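Local coordinates for thrombospondin related anonymous protein (Plasmodium falciparum, PDB 4F1J) that probably serves as an adhesive surface protein of the malaria parasite, its von Willebrand factor A domain carrying magnesium ions, at residues 7-12 with 112-117. Sequence-based numbering, arbitrary orientation.
Sequences EVDLYL and ENANQL
Parallel pairing of two central strands of the sheet joins Val8 to Asn115, Asp9 to Gln116 and Leu10 to Leu117, the short strand axes diverging by only 12°. The ladder runs from Asn115 N bonded to Glu7 O through to Tyr11 N donating to Leu117 O at 2.8 Å. On one face of the sheet the amide of Gln116 is gripped at both ends. Its NE2 donates to Asp9 OD2 (2.9 Å, 168° at the hydrogen), on the anti side of the carboxylate, and also to Ala114 O, from above the carbonyl plane. OE1, in the plane of the Tyr11 ring at its edge, accepts from Tyr11 OH at 2.8 Å; these bonds fix the amide's rotation. Arg111 forms a salt bridge with Asp9 OD1, and helix 94-106 packs on Tyr11 and Gln116. This is the Rossmann-like core of the A domain, strand 8-15 lying between strands 47-54 and 115-122. On the opposite face Val8 CG1 meets Leu117 CB at 3.8 Å, and Leu10 and Leu117 lie side by side, CD1 to CD2 3.9 Å, beneath helix 184-200. Just before the strands begin, Asn113 ND2 donates to Glu7 OE1 at 2.6 Å, a bent bond on the carboxylate's syn side, tilted from its plane.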
loop_
_atom_site.group_PDB
_atom_site.type_symbol
_atom_site.label_atom_id
_atom_site.label_comp_id
_atom_site.label_asym_id
_atom_site.label_seq_id
_atom_site.Cartn_x
_atom_site.Cartn_y
_atom_site.Cartn_z
ATOM N N GLU A 7 -6.676 0.396 15.908
ATOM C CA GLU A 7 -5.409 -0.272 16.185
ATOM C C GLU A 7 -5.050 -1.141 14.960
ATOM O O GLU A 7 -5.508 -2.272 14.829
ATOM C CB GLU A 7 -5.485 -1.146 17.452
ATOM C CG GLU A 7 -4.105 -1.533 17.968
ATOM C CD GLU A 7 -4.092 -2.410 19.230
ATOM O OE1 GLU A 7 -5.170 -2.678 19.813
ATOM O OE2 GLU A 7 -2.979 -2.846 19.618
ATOM N N VAL A 8 -4.232 -0.581 14.071
ATOM C CA VAL A 8 -3.889 -1.207 12.788
ATOM C C VAL A 8 -2.412 -0.946 12.476
ATOM O O VAL A 8 -1.947 0.189 12.594
ATOM C CB VAL A 8 -4.699 -0.614 11.600
ATOM C CG1 VAL A 8 -4.367 -1.352 10.274
ATOM C CG2 VAL A 8 -6.238 -0.655 11.833
ATOM N N ASP A 9 -1.685 -2.008 12.141
ATOM C CA ASP A 9 -0.348 -1.902 11.557
ATOM C C ASP A 9 -0.615 -1.875 10.057
ATOM O O ASP A 9 -1.183 -2.833 9.497
ATOM C CB ASP A 9 0.568 -3.064 11.959
ATOM C CG ASP A 9 0.907 -3.067 13.439
ATOM O OD1 ASP A 9 0.947 -1.964 14.054
ATOM O OD2 ASP A 9 1.218 -4.165 13.967
ATOM N N LEU A 10 -0.264 -0.757 9.415
ATOM C CA LEU A 10 -0.632 -0.540 8.007
ATOM C C LEU A 10 0.651 -0.489 7.189
ATOM O O LEU A 10 1.516 0.343 7.433
ATOM C CB LEU A 10 -1.459 0.746 7.841
ATOM C CG LEU A 10 -2.158 0.990 6.509
ATOM C CD1 LEU A 10 -3.258 2.045 6.632
ATOM C CD2 LEU A 10 -1.119 1.405 5.420
ATOM N N TYR A 11 0.774 -1.438 6.273
ATOM C CA TYR A 11 1.946 -1.629 5.448
ATOM C C TYR A 11 1.656 -1.079 4.054
ATOM O O TYR A 11 1.009 -1.732 3.191
ATOM C CB TYR A 11 2.364 -3.109 5.337
ATOM C CG TYR A 11 2.552 -3.806 6.656
ATOM C CD1 TYR A 11 1.463 -4.331 7.353
ATOM C CD2 TYR A 11 3.783 -3.909 7.233
ATOM C CE1 TYR A 11 1.635 -4.946 8.587
ATOM C CE2 TYR A 11 3.967 -4.530 8.448
ATOM C CZ TYR A 11 2.890 -5.062 9.121
ATOM O OH TYR A 11 3.102 -5.647 10.368
ATOM N N LEU A 12 2.154 0.130 3.840
ATOM C CA LEU A 12 2.039 0.805 2.546
ATOM C C LEU A 12 3.149 0.315 1.588
ATOM O O LEU A 12 4.347 0.500 1.863
ATOM C CB LEU A 12 2.101 2.332 2.746
ATOM C CG LEU A 12 2.060 3.162 1.461
ATOM C CD1 LEU A 12 0.767 2.948 0.681
ATOM C CD2 LEU A 12 2.285 4.672 1.838
ATOM N N GLU A 112 0.756 -7.798 17.869
ATOM C CA GLU A 112 -0.138 -8.939 17.799
ATOM C C GLU A 112 -1.579 -8.511 18.008
ATOM O O GLU A 112 -2.491 -9.123 17.460
ATOM C CB GLU A 112 0.226 -9.961 18.880
ATOM C CG GLU A 112 1.508 -10.674 18.665
ATOM C CD GLU A 112 1.767 -11.681 19.789
ATOM O OE1 GLU A 112 1.600 -11.275 20.953
ATOM O OE2 GLU A 112 2.099 -12.856 19.513
ATOM N N ASN A 113 -1.783 -7.447 18.771
ATOM C CA ASN A 113 -3.112 -6.968 19.108
ATOM C C ASN A 113 -3.737 -6.158 17.967
ATOM O O ASN A 113 -4.941 -5.954 17.978
ATOM C CB ASN A 113 -3.059 -6.118 20.405
ATOM C CG ASN A 113 -4.402 -6.065 21.148
ATOM O OD1 ASN A 113 -4.841 -7.076 21.707
ATOM N ND2 ASN A 113 -5.037 -4.880 21.192
ATOM N N ALA A 114 -2.924 -5.703 16.996
ATOM C CA ALA A 114 -3.387 -4.837 15.918
ATOM C C ALA A 114 -3.877 -5.613 14.707
ATOM O O ALA A 114 -3.318 -6.676 14.379
ATOM C CB ALA A 114 -2.255 -3.899 15.497
ATOM N N ASN A 115 -4.904 -5.078 14.043
ATOM C CA ASN A 115 -5.295 -5.513 12.716
ATOM C C ASN A 115 -4.081 -5.297 11.803
ATOM O O ASN A 115 -3.320 -4.358 12.011
ATOM C CB ASN A 115 -6.468 -4.695 12.164
ATOM C CG ASN A 115 -7.769 -4.929 12.910
ATOM O OD1 ASN A 115 -8.147 -6.067 13.162
ATOM N ND2 ASN A 115 -8.476 -3.835 13.250
ATOM N N GLN A 116 -3.869 -6.211 10.866
ATOM C CA GLN A 116 -2.751 -6.110 9.926
ATOM C C GLN A 116 -3.320 -5.858 8.538
ATOM O O GLN A 116 -4.120 -6.659 8.036
ATOM C CB GLN A 116 -1.919 -7.393 9.933
ATOM C CG GLN A 116 -1.403 -7.797 11.313
ATOM C CD GLN A 116 -0.362 -6.840 11.821
ATOM O OE1 GLN A 116 0.594 -6.563 11.119
ATOM N NE2 GLN A 116 -0.528 -6.325 13.052
ATOM N N LEU A 117 -2.921 -4.731 7.943
ATOM C CA LEU A 117 -3.454 -4.260 6.661
ATOM C C LEU A 117 -2.306 -3.893 5.734
ATOM O O LEU A 117 -1.448 -3.097 6.094
ATOM C CB LEU A 117 -4.347 -3.025 6.857
ATOM C CG LEU A 117 -4.830 -2.281 5.615
ATOM C CD1 LEU A 117 -5.711 -3.178 4.687
ATOM C CD2 LEU A 117 -5.576 -0.995 6.035
HETATM O O HOH W 1 -7.086 -4.487 17.908
#